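PDB 5ZNT: chitin deacetylase 1 from Bombyx mori, which removes acetyl groups from the N-acetylglucosamine residues of chitin by zinc-dependent hydrolysis, giving chitosan and acetate. Local coordinates for residues F44-N49 with Y268-W273; T75-H80 with E97-S102; I103-D108 with R146-R151; G121-G126 with P368-P373; L150-N155 with D169-A174. One frame throughout, in Å; residues are numbered along the deposited sequence.

Contact 1 of 5, residues F44-N49 with Y268-W273. With ZN (zinc ion), chain C.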
# COMPACT_ATOMS: atom_id res chain seq x y z
N PHE A 44 4.05 -4.12 1.41
CA PHE A 44 5.40 -4.42 0.98
C PHE A 44 5.69 -3.70 -0.33
O PHE A 44 4.88 -3.77 -1.27
CB PHE A 44 5.60 -5.93 0.79
CG PHE A 44 5.39 -6.70 2.05
CD1 PHE A 44 6.38 -6.75 3.02
CD2 PHE A 44 4.18 -7.36 2.28
CE1 PHE A 44 6.17 -7.45 4.21
CE2 PHE A 44 3.98 -8.07 3.45
CZ PHE A 44 4.97 -8.11 4.40
N ASP A 45 6.83 -3.04 -0.40
CA ASP A 45 7.17 -2.37 -1.63
C ASP A 45 8.12 -3.24 -2.41
O ASP A 45 8.70 -4.23 -1.91
CB ASP A 45 7.66 -0.96 -1.36
CG ASP A 45 6.57 -0.04 -0.85
OD1 ASP A 45 5.44 -0.52 -0.63
OD2 ASP A 45 6.86 1.16 -0.65
N ASP A 46 8.25 -2.81 -3.65
CA ASP A 46 9.26 -3.20 -4.60
C ASP A 46 9.12 -4.67 -4.97
O ASP A 46 8.19 -5.24 -4.61
CB ASP A 46 10.73 -3.08 -4.10
CG ASP A 46 11.13 -1.71 -3.50
OD1 ASP A 46 10.39 -0.77 -3.68
OD2 ASP A 46 12.22 -1.68 -2.87
N ALA A 47 10.03 -5.19 -5.74
CA ALA A 47 9.86 -6.43 -6.49
C ALA A 47 9.36 -7.63 -5.71
O ALA A 47 9.62 -7.75 -4.58
CB ALA A 47 11.11 -6.76 -7.28
N ILE A 48 8.65 -8.51 -6.38
CA ILE A 48 8.26 -9.75 -5.79
C ILE A 48 9.04 -10.79 -6.60
O ILE A 48 8.84 -10.90 -7.75
CB ILE A 48 6.77 -10.04 -5.89
CG1 ILE A 48 5.98 -9.04 -5.08
CG2 ILE A 48 6.51 -11.45 -5.45
CD1 ILE A 48 4.54 -9.30 -5.06
N ASN A 49 9.91 -11.54 -5.97
CA ASN A 49 10.71 -12.54 -6.69
C ASN A 49 11.30 -13.49 -5.67
O ASN A 49 10.93 -13.47 -4.49
CB ASN A 49 11.78 -11.86 -7.57
CG ASN A 49 12.74 -10.98 -6.78
OD1 ASN A 49 13.01 -11.22 -5.62
ND2 ASN A 49 13.29 -9.97 -7.44
N TYR A 268 4.35 -0.41 6.94
CA TYR A 268 4.84 -0.36 5.56
C TYR A 268 6.26 -0.91 5.52
O TYR A 268 7.18 -0.28 6.03
CB TYR A 268 4.79 1.07 5.03
CG TYR A 268 3.47 1.78 5.27
CD1 TYR A 268 2.28 1.23 4.82
CD2 TYR A 268 3.43 2.99 5.93
CE1 TYR A 268 1.07 1.89 4.98
CE2 TYR A 268 2.22 3.65 6.13
CZ TYR A 268 1.05 3.10 5.66
OH TYR A 268 -0.14 3.76 5.84
N PHE A 269 6.42 -2.09 4.92
CA PHE A 269 7.69 -2.82 4.96
C PHE A 269 8.38 -2.89 3.60
O PHE A 269 7.77 -2.77 2.54
CB PHE A 269 7.50 -4.27 5.43
CG PHE A 269 7.06 -4.40 6.86
CD1 PHE A 269 7.98 -4.37 7.89
CD2 PHE A 269 5.72 -4.57 7.17
CE1 PHE A 269 7.57 -4.52 9.22
CE2 PHE A 269 5.29 -4.70 8.49
CZ PHE A 269 6.21 -4.66 9.52
N HIS A 270 9.69 -3.14 3.68
CA HIS A 270 10.45 -3.80 2.61
C HIS A 270 10.77 -5.20 3.09
O HIS A 270 11.26 -5.37 4.21
CB HIS A 270 11.75 -3.07 2.29
CG HIS A 270 11.53 -1.70 1.75
ND1 HIS A 270 11.43 -0.59 2.57
CD2 HIS A 270 11.39 -1.24 0.48
CE1 HIS A 270 11.24 0.48 1.83
NE2 HIS A 270 11.22 0.12 0.56
N ALA A 271 10.48 -6.19 2.24
CA ALA A 271 10.74 -7.58 2.60
C ALA A 271 12.17 -7.77 3.07
O ALA A 271 12.42 -8.49 4.05
CB ALA A 271 10.46 -8.49 1.41
N ALA A 272 13.13 -7.14 2.39
CA ALA A 272 14.53 -7.39 2.72
C ALA A 272 14.84 -7.02 4.17
O ALA A 272 15.67 -7.67 4.83
CB ALA A 272 15.43 -6.61 1.75
N TRP A 273 14.20 -5.96 4.69
CA TRP A 273 14.41 -5.56 6.08
C TRP A 273 13.99 -6.66 7.04
O TRP A 273 14.69 -6.95 8.01
CB TRP A 273 13.64 -4.26 6.34
CG TRP A 273 13.82 -3.64 7.72
CD1 TRP A 273 14.82 -2.77 8.11
CD2 TRP A 273 12.98 -3.82 8.87
NE1 TRP A 273 14.63 -2.40 9.43
CE2 TRP A 273 13.52 -3.03 9.92
CE3 TRP A 273 11.81 -4.56 9.11
CZ2 TRP A 273 12.93 -2.97 11.18
CZ3 TRP A 273 11.24 -4.50 10.36
CH2 TRP A 273 11.80 -3.71 11.39
ZN ZN C . 10.41 1.35 -3.47
O HOH W 1 5.61 -1.08 2.03
O HOH W 2 9.53 1.70 -1.38
O HOH W 3 12.27 1.08 -2.43
O HOH W 4 10.39 3.52 -2.68
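Phe44 (chi1 -61°) and Phe269 (chi1 -67°) both hold CG anti to the carbonyl carbon, which sets the two side chains next to each other, pointing the same way from neighbouring parallel strands. These strands, 38-45 and 265-270, belong to the parallel sheet of the carbohydrate esterase 4 catalytic domain, a distorted (beta/alpha) barrel, and they end at the zinc site. CD1 of Phe44 lies 3.6 Å from CB of Phe269. The ring planes are inclined by 28°, but with centroids 5.9 Å apart they are slid past each other and barely overlap, so the packing is ring against CB rather than a true stack. The register is fixed by Asp45 N, which donates to Phe269 O at 3.1 Å, while Phe44 CA gives a CA-H...O contact to the same carbonyl.

On the other face of the sheet stand Asp45 and His270. Asp45, in the Thr-Phe-Asp-Asp sequence that matches motif 1 of the family, also forms a salt bridge through OD1 with Arg146, and His270 ND1 is hydrogen-bonded to Asp235. Asp46 sends OD1 to zinc at 2.1 Å, and its OD2 sits near the plane of the imidazole, 3.5 Å from His270 CD2. Water 2, itself a zinc ligand, donates to Asp45 OD2 at 2.8 Å and is hydrogen-bonded to His270 NE2 at 3.0 Å.

Contact 2 of 5, residues T75-H80 with E97-S102. With ZN (zinc ion), chain C.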
# COMPACT_ATOMS: atom_id res chain seq x y z
N THR A 75 -1.04 -5.74 1.15
CA THR A 75 -1.02 -5.00 -0.12
C THR A 75 0.43 -4.90 -0.60
O THR A 75 1.30 -4.56 0.18
CB THR A 75 -1.60 -3.58 0.07
OG1 THR A 75 -2.92 -3.67 0.64
CG2 THR A 75 -1.68 -2.84 -1.27
N TYR A 76 0.66 -5.20 -1.88
CA TYR A 76 2.00 -5.20 -2.46
C TYR A 76 2.09 -4.07 -3.46
O TYR A 76 1.34 -4.06 -4.44
CB TYR A 76 2.31 -6.53 -3.14
CG TYR A 76 2.44 -7.67 -2.16
CD1 TYR A 76 1.31 -8.28 -1.62
CD2 TYR A 76 3.69 -8.11 -1.74
CE1 TYR A 76 1.42 -9.31 -0.70
CE2 TYR A 76 3.81 -9.17 -0.83
CZ TYR A 76 2.67 -9.76 -0.33
OH TYR A 76 2.79 -10.78 0.57
N PHE A 77 2.96 -3.10 -3.19
CA PHE A 77 3.24 -2.03 -4.15
C PHE A 77 4.42 -2.49 -5.00
O PHE A 77 5.57 -2.45 -4.56
CB PHE A 77 3.51 -0.71 -3.44
CG PHE A 77 2.28 -0.12 -2.80
CD1 PHE A 77 1.37 0.60 -3.55
CD2 PHE A 77 2.03 -0.32 -1.45
CE1 PHE A 77 0.22 1.12 -2.96
CE2 PHE A 77 0.89 0.20 -0.86
CZ PHE A 77 -0.01 0.91 -1.62
N VAL A 78 4.13 -2.94 -6.21
CA VAL A 78 5.07 -3.74 -7.00
C VAL A 78 5.76 -2.85 -7.99
O VAL A 78 5.10 -2.11 -8.73
CB VAL A 78 4.34 -4.90 -7.70
CG1 VAL A 78 5.34 -5.72 -8.56
CG2 VAL A 78 3.66 -5.81 -6.64
N SER A 79 7.09 -2.91 -8.03
CA SER A 79 7.89 -2.28 -9.07
C SER A 79 8.33 -3.35 -10.07
O SER A 79 8.42 -4.52 -9.73
CB SER A 79 9.12 -1.56 -8.47
OG SER A 79 9.93 -2.49 -7.73
N HIS A 80 8.63 -2.92 -11.31
CA HIS A 80 8.76 -3.86 -12.43
C HIS A 80 10.06 -4.65 -12.39
O HIS A 80 10.06 -5.87 -12.54
CB HIS A 80 8.64 -3.10 -13.76
CG HIS A 80 8.90 -3.93 -14.98
ND1 HIS A 80 8.33 -5.17 -15.19
CD2 HIS A 80 9.66 -3.67 -16.08
CE1 HIS A 80 8.72 -5.64 -16.37
NE2 HIS A 80 9.53 -4.75 -16.93
N GLU A 97 -3.68 -7.81 -2.24
CA GLU A 97 -3.89 -6.75 -3.21
C GLU A 97 -2.58 -6.44 -3.93
O GLU A 97 -1.53 -6.38 -3.30
CB GLU A 97 -4.42 -5.48 -2.53
CG GLU A 97 -4.54 -4.31 -3.51
CD GLU A 97 -5.23 -3.08 -2.91
OE1 GLU A 97 -5.68 -3.15 -1.75
OE2 GLU A 97 -5.33 -2.06 -3.64
N ILE A 98 -2.66 -6.24 -5.24
CA ILE A 98 -1.51 -5.83 -6.05
C ILE A 98 -1.72 -4.39 -6.46
O ILE A 98 -2.75 -4.06 -7.04
CB ILE A 98 -1.33 -6.72 -7.29
CG1 ILE A 98 -1.14 -8.17 -6.87
CG2 ILE A 98 -0.13 -6.22 -8.14
CD1 ILE A 98 0.08 -8.43 -5.98
N ALA A 99 -0.75 -3.53 -6.15
CA ALA A 99 -0.79 -2.11 -6.51
C ALA A 99 0.52 -1.77 -7.22
O ALA A 99 1.43 -2.60 -7.29
CB ALA A 99 -0.97 -1.22 -5.26
N VAL A 100 0.64 -0.55 -7.78
CA VAL A 100 1.80 -0.23 -8.61
C VAL A 100 2.75 0.68 -7.87
O VAL A 100 2.35 1.56 -7.10
CB VAL A 100 1.42 0.37 -9.98
CG1 VAL A 100 0.44 -0.54 -10.73
CG2 VAL A 100 0.87 1.80 -9.85
N HIS A 101 4.04 0.48 -8.14
CA HIS A 101 5.16 1.19 -7.54
C HIS A 101 6.14 1.61 -8.63
O HIS A 101 7.35 1.72 -8.39
CB HIS A 101 5.82 0.31 -6.49
CG HIS A 101 6.80 1.00 -5.58
ND1 HIS A 101 6.55 2.23 -5.00
CD2 HIS A 101 8.01 0.61 -5.12
CE1 HIS A 101 7.57 2.56 -4.23
NE2 HIS A 101 8.48 1.60 -4.29
N SER A 102 5.64 1.80 -9.86
CA SER A 102 6.32 2.30 -11.06
C SER A 102 7.08 1.23 -11.85
O SER A 102 7.37 0.14 -11.35
CB SER A 102 7.27 3.47 -10.75
OG SER A 102 8.55 2.99 -10.40
ZN ZN C . 10.41 1.35 -3.47
O HOH W 2 9.53 1.70 -1.38
O HOH W 4 10.39 3.52 -2.68
O HOH W 3 12.27 1.08 -2.43
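His101 lies against Phe77 and Val78, and its side chain can be followed from strand to metal. CB rests on two backbone oxygens of the neighbouring strand, Phe77 O and Val78 O, each 3.4 Å away. Chi1 (-168°) sets CG anti to the backbone N, 3.8 Å from Phe77 O; beyond it the ring reaches the zinc ion. CD2 and CE1 flank the metal bond, and NE2 makes it, at 2.1 Å. ND1, on the other nitrogen position of the ring, is hydrogen-bonded to Arg146 O.

Behind the ligand is a parallel ladder within the beta-alpha-beta unit of strand 75-78, helix 85-93 and strand 97-100. Its bonds alternate: Tyr76 N to Glu97 O, Ala99 N to Tyr76 O at 2.8 Å, Val78 N to Ala99 O, and His101 N to Val78 O at 2.9 Å. The last donor stands well above the carbonyl plane, where the strand gives way to loop. On the Phe77 side of the sheet, Ala99 CB meets ring atom CD1 of Phe77 at 3.4 Å.

Since the partner of ND1 is a carbonyl oxygen, that nitrogen must carry the proton, which leaves the NE2 lone pair to zinc; the carbonyl probably makes the ring a somewhat stronger donor to the metal.

Contact 3 of 5, residues I103-D108 with R146-R151. With ZN (zinc ion), chain C.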
# COMPACT_ATOMS: atom_id res chain seq x y z
N ILE A 103 7.40 1.54 -13.11
CA ILE A 103 8.22 0.66 -13.94
C ILE A 103 9.69 0.78 -13.57
O ILE A 103 10.37 -0.22 -13.30
CB ILE A 103 8.00 0.99 -15.43
CG1 ILE A 103 6.59 0.55 -15.86
CG2 ILE A 103 9.14 0.35 -16.29
CD1 ILE A 103 6.24 0.93 -17.32
N THR A 104 10.22 2.00 -13.53
CA THR A 104 11.66 2.18 -13.41
C THR A 104 12.16 2.27 -11.98
O THR A 104 13.35 2.01 -11.74
CB THR A 104 12.13 3.45 -14.14
OG1 THR A 104 11.71 4.60 -13.40
CG2 THR A 104 11.57 3.53 -15.57
N HIS A 105 11.32 2.67 -11.02
CA HIS A 105 11.79 2.99 -9.66
C HIS A 105 13.00 3.94 -9.73
O HIS A 105 13.97 3.81 -8.97
CB HIS A 105 12.13 1.72 -8.87
CG HIS A 105 11.96 1.87 -7.39
ND1 HIS A 105 12.91 2.48 -6.58
CD2 HIS A 105 10.96 1.47 -6.57
CE1 HIS A 105 12.50 2.44 -5.33
NE2 HIS A 105 11.31 1.85 -5.29
N ASN A 106 12.95 4.87 -10.68
CA ASN A 106 13.96 5.90 -10.89
C ASN A 106 14.43 6.49 -9.56
O ASN A 106 13.62 7.02 -8.79
CB ASN A 106 13.35 7.00 -11.76
CG ASN A 106 14.39 8.01 -12.28
OD1 ASN A 106 15.41 8.23 -11.65
ND2 ASN A 106 14.12 8.60 -13.44
N ASP A 107 15.73 6.38 -9.27
CA ASP A 107 16.23 6.81 -7.97
C ASP A 107 16.58 8.29 -7.92
O ASP A 107 17.07 8.75 -6.89
CB ASP A 107 17.44 5.97 -7.53
CG ASP A 107 18.64 6.12 -8.46
OD1 ASP A 107 18.57 6.84 -9.48
OD2 ASP A 107 19.67 5.49 -8.16
N ASP A 108 16.31 9.02 -8.99
CA ASP A 108 16.47 10.47 -9.02
C ASP A 108 15.21 11.10 -8.43
O ASP A 108 14.19 11.22 -9.11
CB ASP A 108 16.72 10.94 -10.45
CG ASP A 108 17.09 12.41 -10.52
OD1 ASP A 108 17.06 13.08 -9.47
OD2 ASP A 108 17.42 12.87 -11.63
N ARG A 146 1.81 3.86 -5.24
CA ARG A 146 2.75 4.45 -4.29
C ARG A 146 4.01 4.82 -5.06
O ARG A 146 4.60 3.97 -5.73
CB ARG A 146 3.10 3.49 -3.15
CG ARG A 146 4.17 4.03 -2.19
CD ARG A 146 4.28 3.12 -0.95
NE ARG A 146 3.14 3.27 -0.02
CZ ARG A 146 2.88 2.46 1.00
NH1 ARG A 146 3.67 1.40 1.24
NH2 ARG A 146 1.83 2.70 1.78
N ALA A 147 4.43 6.08 -4.94
CA ALA A 147 5.59 6.58 -5.68
C ALA A 147 6.90 6.12 -5.03
O ALA A 147 7.00 6.08 -3.80
CB ALA A 147 5.58 8.11 -5.78
N PRO A 148 7.90 5.77 -5.85
CA PRO A 148 9.24 5.52 -5.33
C PRO A 148 9.74 6.66 -4.44
O PRO A 148 9.47 7.84 -4.71
CB PRO A 148 10.10 5.39 -6.60
CG PRO A 148 9.13 4.82 -7.61
CD PRO A 148 7.81 5.53 -7.30
N TYR A 149 10.44 6.27 -3.38
CA TYR A 149 11.00 7.16 -2.36
C TYR A 149 9.95 8.10 -1.74
O TYR A 149 10.29 9.13 -1.17
CB TYR A 149 12.22 7.93 -2.93
CG TYR A 149 13.13 6.96 -3.68
CD1 TYR A 149 14.04 6.15 -2.99
CD2 TYR A 149 13.00 6.77 -5.05
CE1 TYR A 149 14.83 5.21 -3.67
CE2 TYR A 149 13.78 5.82 -5.74
CZ TYR A 149 14.68 5.06 -5.03
OH TYR A 149 15.45 4.14 -5.71
N LEU A 150 8.66 7.71 -1.85
CA LEU A 150 7.53 8.50 -1.36
C LEU A 150 7.59 9.94 -1.87
O LEU A 150 7.28 10.89 -1.14
CB LEU A 150 7.45 8.46 0.18
CG LEU A 150 7.39 7.04 0.80
CD1 LEU A 150 7.24 7.12 2.33
CD2 LEU A 150 6.19 6.28 0.24
N ARG A 151 7.98 10.11 -3.13
CA ARG A 151 8.03 11.44 -3.74
C ARG A 151 6.67 11.75 -4.33
O ARG A 151 6.29 11.21 -5.37
CB ARG A 151 9.12 11.52 -4.81
CG ARG A 151 10.53 11.21 -4.33
CD ARG A 151 10.91 12.01 -3.09
NE ARG A 151 10.88 13.45 -3.32
CZ ARG A 151 11.11 14.35 -2.37
NH1 ARG A 151 11.38 13.94 -1.13
NH2 ARG A 151 11.06 15.65 -2.64
ZN ZN C . 10.41 1.35 -3.47
O HOH W 4 10.39 3.52 -2.68
O HOH W 2 9.53 1.70 -1.38
O HOH W 3 12.27 1.08 -2.43
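At the zinc site, His105 packs against Pro148 and Tyr149 of the loop after strand 144-145. Pro148 CB stands over the centre of the imidazole, 3.9 Å from the centroid and 2° off the ring normal, a CH-pi contact on one face. Tyr149 closes from another direction: the edge of the His105 ring is turned toward the face of the phenol in an offset edge-to-face pair, with planes at 72°. The hydrogen bond from ND1 to Tyr149 OH, 3.2 Å long, is bent and weak. With NE2 on zinc at 2.1 Å, both ring nitrogens are engaged.

His101 and His105 form the His-x-x-x-His pair of the family's second motif, and 146-149 reads Arg-Ala-Pro-Tyr, matching the third. Tyr149 N donates to zinc-bound water 4 at 2.8 Å, consistent with the oxyanion-stabilising backbone N-H described in carbohydrate esterase 4 relatives. Farther along, Asn106 O approaches the phenol edge, 3.3 Å from Tyr149 CE2, and Asp107 CB touches Tyr149 OH at 3.3 Å.

Contact 4 of 5, residues G121-G126 with P368-P373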
# COMPACT_ATOMS: atom_id res chain seq x y z
N GLY A 121 2.07 8.96 -15.91
CA GLY A 121 1.27 7.96 -16.59
C GLY A 121 2.11 6.82 -17.12
O GLY A 121 1.77 5.64 -16.93
N LYS A 122 3.24 7.14 -17.76
CA LYS A 122 4.09 6.07 -18.30
C LYS A 122 4.61 5.18 -17.18
O LYS A 122 4.66 3.95 -17.34
CB LYS A 122 5.25 6.65 -19.09
CG LYS A 122 4.81 7.27 -20.42
CD LYS A 122 5.96 8.01 -21.08
CE LYS A 122 6.31 7.43 -22.43
NZ LYS A 122 7.57 8.01 -22.96
N GLU A 123 4.98 5.77 -16.05
CA GLU A 123 5.50 4.99 -14.92
C GLU A 123 4.40 4.16 -14.27
O GLU A 123 4.60 2.98 -13.99
CB GLU A 123 6.13 5.92 -13.87
CG GLU A 123 7.49 6.51 -14.30
CD GLU A 123 8.62 5.49 -14.15
OE1 GLU A 123 8.33 4.32 -13.85
OE2 GLU A 123 9.79 5.86 -14.32
N MET A 124 3.23 4.76 -14.00
CA MET A 124 2.24 4.09 -13.15
C MET A 124 1.19 3.35 -13.97
O MET A 124 0.91 2.18 -13.71
CB MET A 124 1.59 5.11 -12.20
CG MET A 124 2.62 5.75 -11.22
SD MET A 124 3.53 4.47 -10.33
CE MET A 124 4.46 5.52 -9.22
N ALA A 125 0.59 4.02 -14.96
CA ALA A 125 -0.34 3.30 -15.83
C ALA A 125 0.39 2.24 -16.64
O ALA A 125 -0.17 1.17 -16.91
CB ALA A 125 -1.08 4.27 -16.76
N GLY A 126 1.64 2.51 -17.04
CA GLY A 126 2.44 1.49 -17.70
C GLY A 126 2.66 0.27 -16.82
O GLY A 126 2.51 -0.86 -17.27
N PRO A 368 9.57 -5.60 -21.34
CA PRO A 368 8.68 -4.44 -21.10
C PRO A 368 9.40 -3.31 -20.38
O PRO A 368 10.20 -3.55 -19.47
CB PRO A 368 7.56 -5.02 -20.23
CG PRO A 368 7.56 -6.52 -20.59
CD PRO A 368 9.02 -6.86 -20.81
N TRP A 369 9.13 -2.08 -20.81
CA TRP A 369 9.64 -0.89 -20.13
C TRP A 369 8.74 0.29 -20.46
O TRP A 369 7.64 0.12 -21.01
CB TRP A 369 11.12 -0.64 -20.52
CG TRP A 369 11.94 0.17 -19.46
CD1 TRP A 369 12.38 1.47 -19.57
CD2 TRP A 369 12.40 -0.31 -18.19
NE1 TRP A 369 13.09 1.83 -18.43
CE2 TRP A 369 13.13 0.76 -17.58
CE3 TRP A 369 12.27 -1.52 -17.50
CZ2 TRP A 369 13.70 0.65 -16.31
CZ3 TRP A 369 12.86 -1.64 -16.23
CH2 TRP A 369 13.58 -0.55 -15.66
N LEU A 370 9.20 1.49 -20.12
CA LEU A 370 8.37 2.70 -20.22
C LEU A 370 7.70 2.86 -21.58
O LEU A 370 6.51 3.17 -21.67
CB LEU A 370 9.23 3.95 -19.96
CG LEU A 370 9.59 4.33 -18.52
CD1 LEU A 370 10.58 5.50 -18.58
CD2 LEU A 370 8.33 4.71 -17.77
N ASN A 371 8.47 2.74 -22.66
CA ASN A 371 7.90 2.99 -23.98
C ASN A 371 7.25 1.76 -24.60
O ASN A 371 6.68 1.86 -25.68
CB ASN A 371 8.97 3.52 -24.93
CG ASN A 371 9.45 4.92 -24.54
OD1 ASN A 371 8.73 5.67 -23.88
ND2 ASN A 371 10.66 5.27 -24.96
N ASP A 372 7.33 0.60 -23.95
CA ASP A 372 6.74 -0.63 -24.49
C ASP A 372 6.35 -1.52 -23.31
O ASP A 372 6.98 -2.55 -23.05
CB ASP A 372 7.71 -1.33 -25.43
CG ASP A 372 7.10 -2.52 -26.13
OD1 ASP A 372 5.86 -2.71 -26.04
OD2 ASP A 372 7.86 -3.29 -26.72
N PRO A 373 5.29 -1.16 -22.59
CA PRO A 373 4.94 -1.94 -21.40
C PRO A 373 4.38 -3.33 -21.72
O PRO A 373 4.41 -4.20 -20.84
CB PRO A 373 3.90 -1.05 -20.68
CG PRO A 373 3.36 -0.13 -21.74
CD PRO A 373 4.51 0.09 -22.70
O HOH W 5 4.44 2.97 -19.93
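Leu370 is the first residue of 368-373 to meet 121-126, and it does so through one methyl: CD2 lies 3.7 Å from Glu123 CD and 3.9 Å from Lys122 CB. Glu123 presents its carboxylate carbon to that methyl because its chain bends at chi2 (-78°), while its OE2 is hydrogen-bonded to Thr104. The backbone of Leu370 contributes as well. Water 5 donates to Leu370 O at 2.7 Å and to Lys122 O at 2.8 Å, a one-water bridge between turn and helix.

Asn371 follows within the type I beta turn from Trp369 to Asp372, which is closed by Asp372 N donating to Trp369 O. The amide oxygen of Asn371, OD1, accepts from Lys122 NZ at 2.8 Å, with the amine in the plane of the amide and a C=O...N angle of 160°. The lysine reaches it with a bend at chi3 (119°), well away from a staggered value. Last comes Pro373, whose CB packs at 3.7 Å from Gly126 O, a point of the helix where a wider pi-type turn has Gly126 N bonded to Gly121 O.

Segment 368-373 thus packs against helix 117-134 at several points. Pro368 touches Ile130 and Phe134 farther along that helix, Pro373 touches Val129 and Ile130, and Pro368 O accepts a hydrogen bond from His80 NE2, just beyond strand 75-78.

Contact 5 of 5, residues L150-N155 with D169-A174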
# COMPACT_ATOMS: atom_id res chain seq x y z
N LEU A 150 8.66 7.71 -1.85
CA LEU A 150 7.53 8.50 -1.36
C LEU A 150 7.59 9.94 -1.87
O LEU A 150 7.28 10.89 -1.14
CB LEU A 150 7.45 8.46 0.18
CG LEU A 150 7.39 7.04 0.80
CD1 LEU A 150 7.24 7.12 2.33
CD2 LEU A 150 6.19 6.28 0.24
N ARG A 151 7.98 10.11 -3.13
CA ARG A 151 8.03 11.44 -3.74
C ARG A 151 6.67 11.75 -4.33
O ARG A 151 6.29 11.21 -5.37
CB ARG A 151 9.12 11.52 -4.81
CG ARG A 151 10.53 11.21 -4.33
CD ARG A 151 10.91 12.01 -3.09
NE ARG A 151 10.88 13.45 -3.32
CZ ARG A 151 11.11 14.35 -2.37
NH1 ARG A 151 11.38 13.94 -1.13
NH2 ARG A 151 11.06 15.65 -2.64
N VAL A 152 5.93 12.66 -3.69
CA VAL A 152 4.64 13.07 -4.20
C VAL A 152 4.84 13.94 -5.44
O VAL A 152 5.78 14.74 -5.51
CB VAL A 152 3.86 13.83 -3.12
CG1 VAL A 152 2.44 14.07 -3.58
CG2 VAL A 152 3.91 13.03 -1.82
N GLY A 153 3.95 13.78 -6.43
CA GLY A 153 4.07 14.50 -7.69
C GLY A 153 3.17 15.72 -7.83
O GLY A 153 2.60 15.94 -8.91
N GLY A 154 3.03 16.50 -6.77
CA GLY A 154 2.16 17.67 -6.80
C GLY A 154 0.82 17.36 -7.41
O GLY A 154 0.25 16.28 -7.20
N ASN A 155 0.30 18.29 -8.21
CA ASN A 155 -0.97 18.04 -8.88
C ASN A 155 -0.82 17.07 -10.04
O ASN A 155 -1.77 16.37 -10.38
CB ASN A 155 -1.59 19.35 -9.38
CG ASN A 155 -2.06 20.25 -8.24
OD1 ASN A 155 -3.03 19.93 -7.54
ND2 ASN A 155 -1.35 21.37 -8.05
N ASP A 169 -4.09 6.77 -3.96
CA ASP A 169 -2.67 6.94 -3.75
C ASP A 169 -2.33 6.63 -2.29
O ASP A 169 -3.14 6.86 -1.39
CB ASP A 169 -2.25 8.36 -4.09
CG ASP A 169 -0.83 8.64 -3.71
OD1 ASP A 169 0.07 8.08 -4.37
OD2 ASP A 169 -0.59 9.38 -2.74
N SER A 170 -1.13 6.09 -2.07
CA SER A 170 -0.57 5.95 -0.72
C SER A 170 0.89 6.38 -0.81
O SER A 170 1.83 5.59 -0.68
CB SER A 170 -0.70 4.54 -0.16
OG SER A 170 -0.31 4.53 1.22
N THR A 171 1.08 7.67 -1.05
CA THR A 171 2.40 8.29 -1.10
C THR A 171 2.55 9.45 -0.11
O THR A 171 3.67 9.74 0.32
CB THR A 171 2.68 8.82 -2.52
OG1 THR A 171 2.41 7.79 -3.47
CG2 THR A 171 4.10 9.32 -2.66
N ILE A 172 1.46 10.09 0.27
CA ILE A 172 1.51 11.28 1.11
C ILE A 172 1.68 10.87 2.56
O ILE A 172 0.93 10.04 3.08
CB ILE A 172 0.24 12.12 0.91
CG1 ILE A 172 0.24 12.67 -0.52
CG2 ILE A 172 0.18 13.26 1.97
CD1 ILE A 172 -1.06 13.36 -0.89
N THR A 173 2.69 11.43 3.22
CA THR A 173 2.95 11.15 4.63
C THR A 173 2.28 12.22 5.50
O THR A 173 2.28 13.40 5.16
CB THR A 173 4.45 11.11 4.89
OG1 THR A 173 5.04 10.01 4.15
CG2 THR A 173 4.71 10.91 6.33
N ALA A 174 1.70 11.79 6.63
CA ALA A 174 1.18 12.74 7.60
C ALA A 174 2.08 12.75 8.81
O ALA A 174 2.40 11.69 9.34
CB ALA A 174 -0.26 12.39 8.02
O HOH W 6 5.58 11.45 1.08
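Thr171 lays its CG2 methyl against the backbone of Leu150 and Arg151, with CG2 3.6 Å from Leu150 C and 3.9 Å from Arg151 C. The torsion chi1 of -50° puts OG1 anti to the carbonyl carbon, leaving CG2 anti to the backbone N and facing the other segment. Val152 slides past the threonine in the opposite direction, its CG2 3.8 Å from Thr171 CG2, and the same methyl also meets Ile172 CG1 at 3.9 Å. Carbon contacts of this kind hold the two segments together, for no direct hydrogen bond crosses between them.

The contact sets the loop leading into helix 154-163 against the link between strands 168-169 and 173-174, two short strands of the mixed sheet. Within that link an Asx turn shapes the backbone: Thr171 N donates to Asp169 OD2 at 2.9 Å, from above the carboxylate plane. Thr171 OG1 gives its proton to Asp169 OD1 and receives Ala147 N, so this buried hydroxyl is used both as donor and as acceptor.

Water 6 adds a polar bridge, donating to Leu150 O at 2.9 Å and to Thr171 O at 2.7 Å. Leu150 CD1 comes to 4.1 Å from Thr173 OG1, the two side chains crossing at about a right angle.

How the contacts relate
Contacts 1, 2 and 3 each supply one protein ligand to the same zinc ion, Asp46, His101 and His105, and share its three waters. Arg146 of contact 3 ties them together: its NH1 forms a salt bridge with Asp45 OD1 of contact 1 at 3.2 Å, and its carbonyl O lies 2.7 Å from His101 ND1 of contact 2. It also reaches contact 5, with NE 2.7 Å from Ser170 O; the Leu150 side chain there is about 7 Å from zinc. Contact 4 is more remote, the Glu123 side chain lying about 11 Å from the metal, yet Glu123 OE2 is 2.5 Å from Thr104 OG1, just before the ligand His105.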